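PDB 5J7O: major capsid protein from Faustovirus, which is the major building block of the capsid of this large double-stranded DNA virus, probably as trimers of double jelly-roll subunits. Local coordinates for residues 94-99 / 398-403; 100-105 / 302-307; 346-351 / 366-371; 484-489 / 505-510. All blocks are in the same frame, centred on the assembly; numbering follows the deposited sequence.

Interaction 1: 94-99 / 398-403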
# COMPACT_ATOMS: atom_id res chain seq x y z
N PRO B 94 29.30 11.87 -24.28
CA PRO B 94 30.48 12.74 -24.30
C PRO B 94 31.62 12.15 -23.49
O PRO B 94 31.44 11.31 -22.61
CB PRO B 94 29.98 14.05 -23.68
CG PRO B 94 28.48 13.97 -23.74
CD PRO B 94 28.16 12.52 -23.62
N GLN B 95 32.83 12.61 -23.82
CA GLN B 95 34.01 12.23 -23.06
C GLN B 95 34.11 13.12 -21.83
O GLN B 95 34.25 14.34 -21.94
CB GLN B 95 35.26 12.35 -23.92
CG GLN B 95 36.44 11.56 -23.40
CD GLN B 95 37.49 11.32 -24.47
OE1 GLN B 95 37.42 10.34 -25.22
NE2 GLN B 95 38.46 12.22 -24.55
N PHE B 96 34.02 12.50 -20.65
CA PHE B 96 34.01 13.26 -19.40
C PHE B 96 34.77 12.52 -18.31
O PHE B 96 35.89 12.90 -17.95
CB PHE B 96 32.57 13.54 -18.97
CG PHE B 96 32.45 14.55 -17.86
CD1 PHE B 96 33.47 15.45 -17.61
CD2 PHE B 96 31.31 14.60 -17.08
CE1 PHE B 96 33.35 16.38 -16.59
CE2 PHE B 96 31.18 15.53 -16.06
CZ PHE B 96 32.21 16.42 -15.82
N GLY B 97 34.17 11.45 -17.79
CA GLY B 97 34.81 10.69 -16.73
C GLY B 97 35.64 9.53 -17.25
O GLY B 97 35.66 9.22 -18.44
N ASP B 98 36.35 8.88 -16.32
CA ASP B 98 37.04 7.64 -16.65
C ASP B 98 36.06 6.52 -16.95
O ASP B 98 36.36 5.61 -17.73
CB ASP B 98 37.98 7.24 -15.52
CG ASP B 98 38.98 8.33 -15.18
OD1 ASP B 98 39.58 8.90 -16.12
OD2 ASP B 98 39.18 8.61 -13.98
N PHE B 99 34.88 6.57 -16.33
CA PHE B 99 33.82 5.60 -16.54
C PHE B 99 32.50 6.36 -16.65
O PHE B 99 32.38 7.49 -16.17
CB PHE B 99 33.74 4.57 -15.40
CG PHE B 99 35.02 3.81 -15.16
CD1 PHE B 99 36.06 4.39 -14.45
CD2 PHE B 99 35.17 2.52 -15.63
CE1 PHE B 99 37.23 3.69 -14.23
CE2 PHE B 99 36.34 1.82 -15.41
CZ PHE B 99 37.37 2.41 -14.71
N ASN B 398 29.10 10.23 -14.51
CA ASN B 398 30.50 10.06 -14.88
C ASN B 398 31.34 9.82 -13.64
O ASN B 398 31.31 10.63 -12.70
CB ASN B 398 31.02 11.28 -15.65
CG ASN B 398 30.53 11.31 -17.08
OD1 ASN B 398 31.23 10.87 -17.99
ND2 ASN B 398 29.33 11.83 -17.28
N ILE B 399 32.09 8.72 -13.63
CA ILE B 399 32.88 8.30 -12.48
C ILE B 399 34.34 8.64 -12.74
O ILE B 399 34.87 8.36 -13.82
CB ILE B 399 32.70 6.80 -12.20
CG1 ILE B 399 31.25 6.51 -11.80
CG2 ILE B 399 33.67 6.33 -11.13
CD1 ILE B 399 31.00 5.06 -11.44
N PHE B 400 34.99 9.25 -11.75
CA PHE B 400 36.40 9.62 -11.83
C PHE B 400 37.18 8.83 -10.79
O PHE B 400 36.73 8.68 -9.65
CB PHE B 400 36.59 11.13 -11.60
CG PHE B 400 35.84 11.99 -12.58
CD1 PHE B 400 34.49 12.27 -12.39
CD2 PHE B 400 36.48 12.53 -13.68
CE1 PHE B 400 33.80 13.06 -13.28
CE2 PHE B 400 35.80 13.32 -14.58
CZ PHE B 400 34.45 13.59 -14.38
N VAL B 401 38.35 8.33 -11.18
CA VAL B 401 39.22 7.55 -10.30
C VAL B 401 40.65 8.05 -10.47
O VAL B 401 40.97 8.78 -11.42
CB VAL B 401 39.14 6.04 -10.57
CG1 VAL B 401 37.73 5.52 -10.30
CG2 VAL B 401 39.56 5.73 -12.00
N THR B 402 41.51 7.64 -9.55
CA THR B 402 42.90 8.08 -9.58
C THR B 402 43.61 7.50 -10.80
O THR B 402 43.26 6.42 -11.28
CB THR B 402 43.63 7.66 -8.30
OG1 THR B 402 43.69 6.23 -8.24
CG2 THR B 402 42.90 8.18 -7.08
N PRO B 403 44.62 8.21 -11.32
CA PRO B 403 45.34 7.69 -12.50
C PRO B 403 46.06 6.38 -12.23
O PRO B 403 46.15 5.55 -13.14
CB PRO B 403 46.33 8.82 -12.82
CG PRO B 403 45.73 10.04 -12.21
CD PRO B 403 45.04 9.57 -10.97

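Interaction 2: 100-105 / 302-307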
# COMPACT_ATOMS: atom_id res chain seq x y z
N PHE B 100 31.52 5.73 -17.29
CA PHE B 100 30.16 6.25 -17.27
C PHE B 100 29.21 5.16 -16.81
O PHE B 100 29.42 3.97 -17.07
CB PHE B 100 29.72 6.83 -18.63
CG PHE B 100 29.94 5.91 -19.81
CD1 PHE B 100 31.14 5.93 -20.50
CD2 PHE B 100 28.93 5.07 -20.24
CE1 PHE B 100 31.34 5.10 -21.59
CE2 PHE B 100 29.12 4.24 -21.33
CZ PHE B 100 30.33 4.25 -22.00
N SER B 101 28.15 5.57 -16.10
CA SER B 101 27.29 4.63 -15.40
C SER B 101 25.82 4.83 -15.75
O SER B 101 25.43 4.74 -16.92
CB SER B 101 27.50 4.75 -13.89
OG SER B 101 26.90 3.68 -13.19
N ASP B 102 25.00 5.11 -14.74
CA ASP B 102 23.55 5.16 -14.93
C ASP B 102 23.16 6.34 -15.83
O ASP B 102 23.80 7.39 -15.83
CB ASP B 102 22.84 5.26 -13.59
CG ASP B 102 23.33 6.42 -12.74
OD1 ASP B 102 24.46 6.33 -12.21
OD2 ASP B 102 22.59 7.42 -12.60
N MET B 103 22.09 6.14 -16.59
CA MET B 103 21.61 7.12 -17.55
C MET B 103 20.12 7.34 -17.38
O MET B 103 19.37 6.40 -17.10
CB MET B 103 21.91 6.68 -18.99
CG MET B 103 23.39 6.52 -19.30
SD MET B 103 23.70 6.08 -21.02
CE MET B 103 25.49 6.05 -21.03
N VAL B 104 19.69 8.59 -17.55
CA VAL B 104 18.28 8.95 -17.45
C VAL B 104 18.03 10.09 -18.43
O VAL B 104 18.87 10.98 -18.61
CB VAL B 104 17.90 9.33 -16.00
CG1 VAL B 104 18.65 10.57 -15.53
CG2 VAL B 104 16.40 9.52 -15.87
N VAL B 105 16.88 10.05 -19.09
CA VAL B 105 16.55 10.97 -20.18
C VAL B 105 15.41 11.86 -19.74
O VAL B 105 14.32 11.38 -19.41
CB VAL B 105 16.20 10.22 -21.47
CG1 VAL B 105 15.76 11.19 -22.54
CG2 VAL B 105 17.38 9.39 -21.95
N TRP B 302 22.49 -2.64 -18.23
CA TRP B 302 23.17 -3.33 -17.14
C TRP B 302 24.15 -2.41 -16.42
O TRP B 302 24.34 -2.52 -15.21
CB TRP B 302 23.89 -4.58 -17.66
CG TRP B 302 25.23 -4.28 -18.24
CD1 TRP B 302 26.43 -4.33 -17.59
CD2 TRP B 302 25.52 -3.85 -19.57
NE1 TRP B 302 27.45 -3.96 -18.43
CE2 TRP B 302 26.91 -3.66 -19.66
CE3 TRP B 302 24.73 -3.61 -20.71
CZ2 TRP B 302 27.54 -3.25 -20.83
CZ3 TRP B 302 25.35 -3.20 -21.87
CH2 TRP B 302 26.74 -3.02 -21.92
N PHE B 303 24.76 -1.47 -17.15
CA PHE B 303 25.85 -0.67 -16.59
C PHE B 303 25.31 0.43 -15.69
O PHE B 303 26.00 1.41 -15.41
CB PHE B 303 26.72 -0.08 -17.70
CG PHE B 303 25.97 0.67 -18.75
CD1 PHE B 303 25.59 1.99 -18.56
CD2 PHE B 303 25.65 0.06 -19.95
CE1 PHE B 303 24.90 2.68 -19.54
CE2 PHE B 303 24.97 0.74 -20.94
CZ PHE B 303 24.59 2.05 -20.73
N ARG B 304 24.06 0.29 -15.25
CA ARG B 304 23.54 1.18 -14.22
C ARG B 304 24.18 0.89 -12.87
O ARG B 304 24.37 1.81 -12.06
CB ARG B 304 22.02 1.04 -14.14
CG ARG B 304 21.37 1.61 -12.89
CD ARG B 304 19.87 1.76 -13.11
NE ARG B 304 19.61 2.56 -14.30
CZ ARG B 304 19.50 3.89 -14.29
NH1 ARG B 304 19.60 4.55 -13.15
NH2 ARG B 304 19.27 4.54 -15.42
N ASP B 305 24.54 -0.36 -12.63
CA ASP B 305 25.27 -0.77 -11.44
C ASP B 305 26.60 -0.03 -11.37
O ASP B 305 27.39 -0.10 -12.33
CB ASP B 305 25.50 -2.29 -11.49
CG ASP B 305 26.00 -2.86 -10.18
OD1 ASP B 305 26.64 -2.13 -9.39
OD2 ASP B 305 25.77 -4.07 -9.95
N PRO B 306 26.89 0.70 -10.29
CA PRO B 306 28.19 1.38 -10.19
C PRO B 306 29.38 0.43 -10.32
O PRO B 306 30.40 0.81 -10.91
CB PRO B 306 28.14 2.03 -8.80
CG PRO B 306 26.69 2.19 -8.51
CD PRO B 306 26.01 1.01 -9.15
N ARG B 307 29.26 -0.79 -9.80
CA ARG B 307 30.32 -1.77 -9.94
C ARG B 307 30.63 -2.07 -11.40
O ARG B 307 31.76 -2.46 -11.73
CB ARG B 307 29.94 -3.06 -9.21
CG ARG B 307 29.87 -2.96 -7.70
CD ARG B 307 29.31 -4.24 -7.10
NE ARG B 307 27.93 -4.48 -7.51
CZ ARG B 307 27.21 -5.52 -7.12
NH1 ARG B 307 27.75 -6.44 -6.32
NH2 ARG B 307 25.96 -5.67 -7.53

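Interaction 3: 346-351 / 366-371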
# COMPACT_ATOMS: atom_id res chain seq x y z
N VAL B 346 -35.71 7.83 -16.72
CA VAL B 346 -36.95 7.09 -16.89
C VAL B 346 -37.91 7.50 -15.78
O VAL B 346 -37.54 7.46 -14.60
CB VAL B 346 -36.72 5.57 -16.88
CG1 VAL B 346 -38.06 4.84 -16.93
CG2 VAL B 346 -35.84 5.15 -18.04
N GLU B 347 -39.11 7.91 -16.16
CA GLU B 347 -40.16 8.26 -15.21
C GLU B 347 -41.36 7.34 -15.45
O GLU B 347 -41.77 7.15 -16.59
CB GLU B 347 -40.58 9.72 -15.35
CG GLU B 347 -39.49 10.72 -15.02
CD GLU B 347 -39.84 12.12 -15.46
OE1 GLU B 347 -40.22 12.95 -14.60
OE2 GLU B 347 -39.74 12.40 -16.68
N THR B 348 -41.89 6.78 -14.37
CA THR B 348 -43.09 5.96 -14.43
C THR B 348 -44.21 6.66 -13.67
O THR B 348 -44.01 7.12 -12.54
CB THR B 348 -42.83 4.57 -13.83
OG1 THR B 348 -42.41 4.70 -12.46
CG2 THR B 348 -41.76 3.84 -14.61
N LEU B 349 -45.38 6.75 -14.30
CA LEU B 349 -46.55 7.38 -13.72
C LEU B 349 -47.65 6.33 -13.59
O LEU B 349 -48.17 5.84 -14.60
CB LEU B 349 -47.03 8.56 -14.56
CG LEU B 349 -46.25 9.88 -14.48
CD1 LEU B 349 -44.98 9.82 -15.31
CD2 LEU B 349 -47.13 11.04 -14.93
N LEU B 350 -47.99 5.98 -12.35
CA LEU B 350 -49.05 5.01 -12.08
C LEU B 350 -50.35 5.78 -11.83
O LEU B 350 -50.58 6.28 -10.73
CB LEU B 350 -48.69 4.12 -10.89
CG LEU B 350 -49.77 3.16 -10.39
CD1 LEU B 350 -50.20 2.20 -11.48
CD2 LEU B 350 -49.29 2.40 -9.16
N THR B 351 -51.18 5.89 -12.86
CA THR B 351 -52.52 6.43 -12.72
C THR B 351 -53.53 5.28 -12.70
O THR B 351 -53.24 4.16 -13.12
CB THR B 351 -52.86 7.41 -13.85
OG1 THR B 351 -52.73 6.75 -15.12
CG2 THR B 351 -51.93 8.61 -13.81
N GLN B 366 -48.55 6.80 -7.85
CA GLN B 366 -47.13 6.62 -7.59
C GLN B 366 -46.32 7.20 -8.75
O GLN B 366 -46.69 7.05 -9.91
CB GLN B 366 -46.77 5.15 -7.40
CG GLN B 366 -47.53 4.45 -6.28
CD GLN B 366 -47.20 2.97 -6.20
OE1 GLN B 366 -46.11 2.55 -6.56
NE2 GLN B 366 -48.16 2.18 -5.71
N TYR B 367 -45.21 7.84 -8.40
CA TYR B 367 -44.26 8.37 -9.38
C TYR B 367 -42.87 7.88 -9.02
O TYR B 367 -42.50 7.83 -7.85
CB TYR B 367 -44.29 9.91 -9.41
CG TYR B 367 -43.15 10.54 -10.18
CD1 TYR B 367 -43.25 10.79 -11.55
CD2 TYR B 367 -41.97 10.90 -9.54
CE1 TYR B 367 -42.21 11.37 -12.25
CE2 TYR B 367 -40.92 11.47 -10.24
CZ TYR B 367 -41.05 11.70 -11.59
OH TYR B 367 -40.01 12.28 -12.28
N ASN B 368 -42.11 7.50 -10.05
CA ASN B 368 -40.73 7.07 -9.88
C ASN B 368 -39.87 7.73 -10.95
O ASN B 368 -40.29 7.85 -12.10
CB ASN B 368 -40.58 5.55 -9.96
CG ASN B 368 -41.19 4.84 -8.76
OD1 ASN B 368 -42.41 4.73 -8.65
ND2 ASN B 368 -40.34 4.34 -7.88
N ARG B 369 -38.66 8.14 -10.56
CA ARG B 369 -37.69 8.68 -11.50
C ARG B 369 -36.37 7.93 -11.33
O ARG B 369 -35.92 7.71 -10.20
CB ARG B 369 -37.47 10.18 -11.30
CG ARG B 369 -36.34 10.75 -12.14
CD ARG B 369 -36.27 12.27 -12.06
NE ARG B 369 -35.08 12.78 -12.72
CZ ARG B 369 -34.86 14.07 -12.98
NH1 ARG B 369 -35.77 14.98 -12.65
NH2 ARG B 369 -33.74 14.45 -13.58
N TYR B 370 -35.77 7.54 -12.45
CA TYR B 370 -34.48 6.86 -12.47
C TYR B 370 -33.56 7.65 -13.39
O TYR B 370 -33.88 7.84 -14.56
CB TYR B 370 -34.62 5.41 -12.95
CG TYR B 370 -35.66 4.59 -12.20
CD1 TYR B 370 -35.28 3.75 -11.17
CD2 TYR B 370 -37.00 4.65 -12.55
CE1 TYR B 370 -36.22 2.99 -10.49
CE2 TYR B 370 -37.95 3.90 -11.87
CZ TYR B 370 -37.55 3.07 -10.84
OH TYR B 370 -38.49 2.32 -10.17
N THR B 371 -32.43 8.10 -12.86
CA THR B 371 -31.55 9.01 -13.59
C THR B 371 -30.11 8.52 -13.51
O THR B 371 -29.56 8.37 -12.42
CB THR B 371 -31.65 10.43 -13.03
OG1 THR B 371 -32.99 10.90 -13.16
CG2 THR B 371 -30.71 11.37 -13.78
O HOH W 1 -44.47 5.07 -10.85

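Interaction 4: 484-489 / 505-510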
# COMPACT_ATOMS: atom_id res chain seq x y z
N GLN B 484 -30.90 6.82 -3.30
CA GLN B 484 -32.32 6.50 -3.25
C GLN B 484 -33.04 7.50 -2.36
O GLN B 484 -32.55 7.85 -1.28
CB GLN B 484 -32.55 5.08 -2.73
CG GLN B 484 -34.01 4.72 -2.50
CD GLN B 484 -34.76 4.42 -3.78
OE1 GLN B 484 -34.39 3.51 -4.53
NE2 GLN B 484 -35.81 5.18 -4.04
N SER B 485 -34.20 7.97 -2.82
CA SER B 485 -35.01 8.90 -2.05
C SER B 485 -36.47 8.49 -2.12
O SER B 485 -36.90 7.86 -3.09
CB SER B 485 -34.86 10.34 -2.55
OG SER B 485 -35.55 10.53 -3.77
N TYR B 486 -37.22 8.85 -1.09
CA TYR B 486 -38.66 8.66 -1.05
C TYR B 486 -39.31 9.93 -0.55
O TYR B 486 -38.71 10.70 0.20
CB TYR B 486 -39.05 7.47 -0.16
CG TYR B 486 -38.41 6.16 -0.55
CD1 TYR B 486 -38.94 5.39 -1.58
CD2 TYR B 486 -37.28 5.70 0.11
CE1 TYR B 486 -38.35 4.20 -1.94
CE2 TYR B 486 -36.69 4.50 -0.25
CZ TYR B 486 -37.23 3.76 -1.27
OH TYR B 486 -36.64 2.56 -1.63
N ALA B 487 -40.55 10.15 -0.98
CA ALA B 487 -41.31 11.32 -0.57
C ALA B 487 -42.79 11.00 -0.63
O ALA B 487 -43.26 10.38 -1.59
CB ALA B 487 -40.99 12.54 -1.45
N ARG B 488 -43.52 11.42 0.40
CA ARG B 488 -44.96 11.22 0.49
C ARG B 488 -45.63 12.52 0.91
O ARG B 488 -45.13 13.22 1.80
CB ARG B 488 -45.30 10.11 1.50
CG ARG B 488 -45.29 8.69 0.93
CD ARG B 488 -45.75 7.71 2.01
NE ARG B 488 -46.23 6.44 1.48
CZ ARG B 488 -47.44 6.27 0.94
NH1 ARG B 488 -48.27 7.29 0.83
NH2 ARG B 488 -47.80 5.08 0.49
N VAL B 489 -46.74 12.84 0.26
CA VAL B 489 -47.47 14.08 0.51
C VAL B 489 -48.96 13.81 0.42
O VAL B 489 -49.42 13.07 -0.46
CB VAL B 489 -47.06 15.19 -0.49
CG1 VAL B 489 -48.03 16.36 -0.42
CG2 VAL B 489 -45.64 15.67 -0.22
N GLN B 505 -47.24 8.97 -3.48
CA GLN B 505 -45.90 8.42 -3.32
C GLN B 505 -44.98 8.94 -4.42
O GLN B 505 -45.40 9.17 -5.56
CB GLN B 505 -45.92 6.89 -3.38
CG GLN B 505 -46.87 6.23 -2.41
CD GLN B 505 -46.96 4.73 -2.62
OE1 GLN B 505 -45.97 4.01 -2.51
NE2 GLN B 505 -48.16 4.26 -2.94
N SER B 506 -43.71 9.12 -4.06
CA SER B 506 -42.70 9.52 -5.02
C SER B 506 -41.36 8.94 -4.58
O SER B 506 -41.08 8.83 -3.39
CB SER B 506 -42.60 11.05 -5.15
OG SER B 506 -41.78 11.41 -6.24
N ALA B 507 -40.55 8.56 -5.57
CA ALA B 507 -39.25 7.95 -5.29
C ALA B 507 -38.32 8.23 -6.46
O ALA B 507 -38.75 8.33 -7.61
CB ALA B 507 -39.38 6.44 -5.06
N SER B 508 -37.03 8.36 -6.15
CA SER B 508 -36.03 8.62 -7.18
C SER B 508 -34.75 7.85 -6.89
O SER B 508 -34.34 7.72 -5.73
CB SER B 508 -35.72 10.12 -7.29
OG SER B 508 -35.11 10.61 -6.10
N GLN B 509 -34.14 7.32 -7.95
CA GLN B 509 -32.79 6.78 -7.92
C GLN B 509 -31.94 7.60 -8.87
O GLN B 509 -32.21 7.63 -10.08
CB GLN B 509 -32.77 5.31 -8.34
CG GLN B 509 -33.49 4.35 -7.42
CD GLN B 509 -33.25 2.90 -7.81
OE1 GLN B 509 -33.19 2.57 -8.99
NE2 GLN B 509 -33.09 2.04 -6.81
N VAL B 510 -30.92 8.26 -8.34
CA VAL B 510 -30.01 9.07 -9.14
C VAL B 510 -28.61 8.51 -8.98
O VAL B 510 -28.15 8.27 -7.85
CB VAL B 510 -30.06 10.56 -8.74
CG1 VAL B 510 -29.08 11.37 -9.58
CG2 VAL B 510 -31.47 11.10 -8.89

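Interaction 1: 94-99 / 398-403
The rim of the Phe400 ring pushes into the face of Phe96, with Phe400 CZ standing over the centre of the Phe96 ring and 3.7 Å from Phe96 CE1. The pair is edge-to-face, its planes 85° apart. Phe400 is itself a floor for the backbone: Gly97 CA rests on one of its faces, 3.9 Å from the ring centroid, as a CH-pi contact. Gly97 has no side chain, so the chain can settle close to Asn398 and Ile399 while it rides over this ring. The Asn398 amide crosses Phe96 at about a right angle, its CG 3.4 Å from Phe96 CD2. This CG is beside the backbone N and anti to the carbonyl carbon (chi1 -76°), and Asn398 OD1 takes the N-H of Gly97 at 3.0 Å while nearly touching Phe96 CB. The next knob is the carboxylate of Asp98, whose OD2 accepts from Val401 N at 2.9 Å in an almost straight bond (175°), using its anti lone pair. Beyond it Val401 CG2 meets the edge of the Phe99 ring in its plane, 3.8 Å from Phe99 CE1, and Phe99 CB packs on Ile399 CB. Helix 403-412 closes over this side through His406 and Ile410, and Phe99 also packs on Ile59 of a neighbouring subunit. Phe99 and Ile399 exchange both backbone bonds, Ile399 N to Phe99 O at 2.8 Å. With Asp98 and Phe99 both facing Ile399, the geometry is that of a classic beta bulge, here where strand 99-109 begins its antiparallel pairing with strand 389-401.

Interaction 2: 100-105 / 302-307
Phe303 carries its CG between the backbone N and the carbonyl carbon (chi1 52°), with its ring edge against Ser101 and Met103, while a bend at chi3 (-55°) turns NE of Arg304 back toward strand 99-109. Ser101 O lies close to the plane of the Phe303 ring, 3.2 Å from Phe303 CD1. Met103 reaches the same ring with an extended chain: its SD is 5.1 Å from the Phe303 centroid and at the ring edge, a Met-aromatic contact, and its CE lies 3.7 Å from Phe303 CE1. Phe191 meets Phe303 edge-to-face, and Ile310 also packs on it. Loop 302-307, which joins strands 293-298 and 310-311, packs on strand 99-109, the strand with which both of them pair in this sheet of the double jelly-roll. Ser101 OG donates to Phe303 O at 3.3 Å. The guanidinium of Arg304 lays one face on Asp102 CB, 3.3 Å from Arg304 NH1, and brings NH2 to Met103 O, near the guanidinium plane, in a weak, bent bond whose short length is doubtful. The Asp102 carboxylate is inclined 56° to the guanidinium with OD2 well out of its plane, so these are only neighbouring opposite charges and no N-H points at OD2. Asp102 OD2 bonds Tyr73 and, like Arg304 NH1, Tyr548 of a neighbouring subunit; NH1 also bonds Asn552 of that subunit.

Interaction 3: 346-351 / 366-371
Thr348 O is met by two polar partners, the backbone N of Asn368 at 3.2 Å and a water at 2.7 Å. The same water also contacts Thr348 OG1 and Asn368 OD1, so it links the Asn368 side chain across to the backbone and hydroxyl of Thr348, although not all of its acceptors can receive a proton at once. Thr348 OG1 sits in the crowded position between its own N and carbonyl carbon (chi1 59°), 3.2 Å from Asn368 CB. The backbone exchange continues with Thr348 N to Asn368 O and, at the next hydrogen-bonded pair, Val346 N to Tyr370 O at 2.8 Å and its return from Tyr370 N. On the opposite side of the sheet, Glu347 and Tyr367 cross the strands diagonally. Tyr367 CG is anti to the backbone N (chi1 168°), and the hydroxyl at the far end of the ring donates to Glu347 OE1. The distance is very short and its exact value doubtful. Glu347 OE1 lies at the edge of the Tyr367 ring and near its plane, with the carboxylate nearly perpendicular to the ring. Leu349 CD1 also comes to an edge of this ring, 4.3 Å from Tyr367 CD1. Back on the face of Thr348 and Asn368, Leu350 and Gln366 lie side by side, pointing the same way, Leu350 CD2 3.6 Å from Gln366 NE2. Arg369 makes a cation-pi contact with Tyr486 of a neighbouring subunit. Strands 341-351 and 364-375 follow each other in the chain and pair antiparallel (172°), a beta-hairpin within the mixed sheet.

Interaction 4: 484-489 / 505-510
Ser485 and Ser508 form one hydrogen-bonded pair of a beta-hairpin, strands 473-490 and 503-521, whose first strand is the outermost of its sheet within the chain. Ser485 N gives to Ser508 O at 2.9 Å. Both serine hydroxyls stand between their own N and carbonyl carbon (chi1 75° and 65°), which turns them to each other: the OG atoms are hydrogen-bonded at a very short distance whose exact value is doubtful. Ser508 OG is also bonded to Tyr486 N of a neighbouring subunit, and Ser485 packs on Ser485 of both neighbours, so this side is a subunit interface. On the other side Gln484 bends at chi2 and brings its amide back over its own backbone. Its NE2 reaches Ser485 O at 3.0 Å, and Ser508 N reaches the same oxygen at 3.1 Å from the other face of the carbonyl plane. The other end of the amide, Gln484 OE1, accepts from Gln509 NE2 at 3.0 Å. Gln484 NE2 also lies over one face of Tyr486, near its rim, and Tyr486 CD1 is 3.7 Å from Ala507 CB. Farther along, Arg488 and Gln505 point the same way, side by side, guanidinium and amide planes 12° apart in a stack. Gln505 CG lies over one face of the guanidinium, offset toward its rim, and Arg488 NH2 is 3.2 Å from Gln505 CD.

In the fold
The four contacts fall into two distant groups on opposite sides of the chain's centre. Interactions 1 and 2 have centres 13 Å apart and share the sheet in which strand 99-109 pairs with strand 389-401. The centres of interactions 3 and 4 are 10 Å apart in the mixed sheet, where strands 364-375 and 503-521 run side by side and Thr371 N probably bonds Gln509 O. Between the groups the nearest atoms are about 44 to 59 Å apart. Along the chain, interactions 2 and 3 are both nested inside the span closed by interaction 1, and interaction 4 follows. Each group also touches neighbouring subunits, so the trimer is joined at both places.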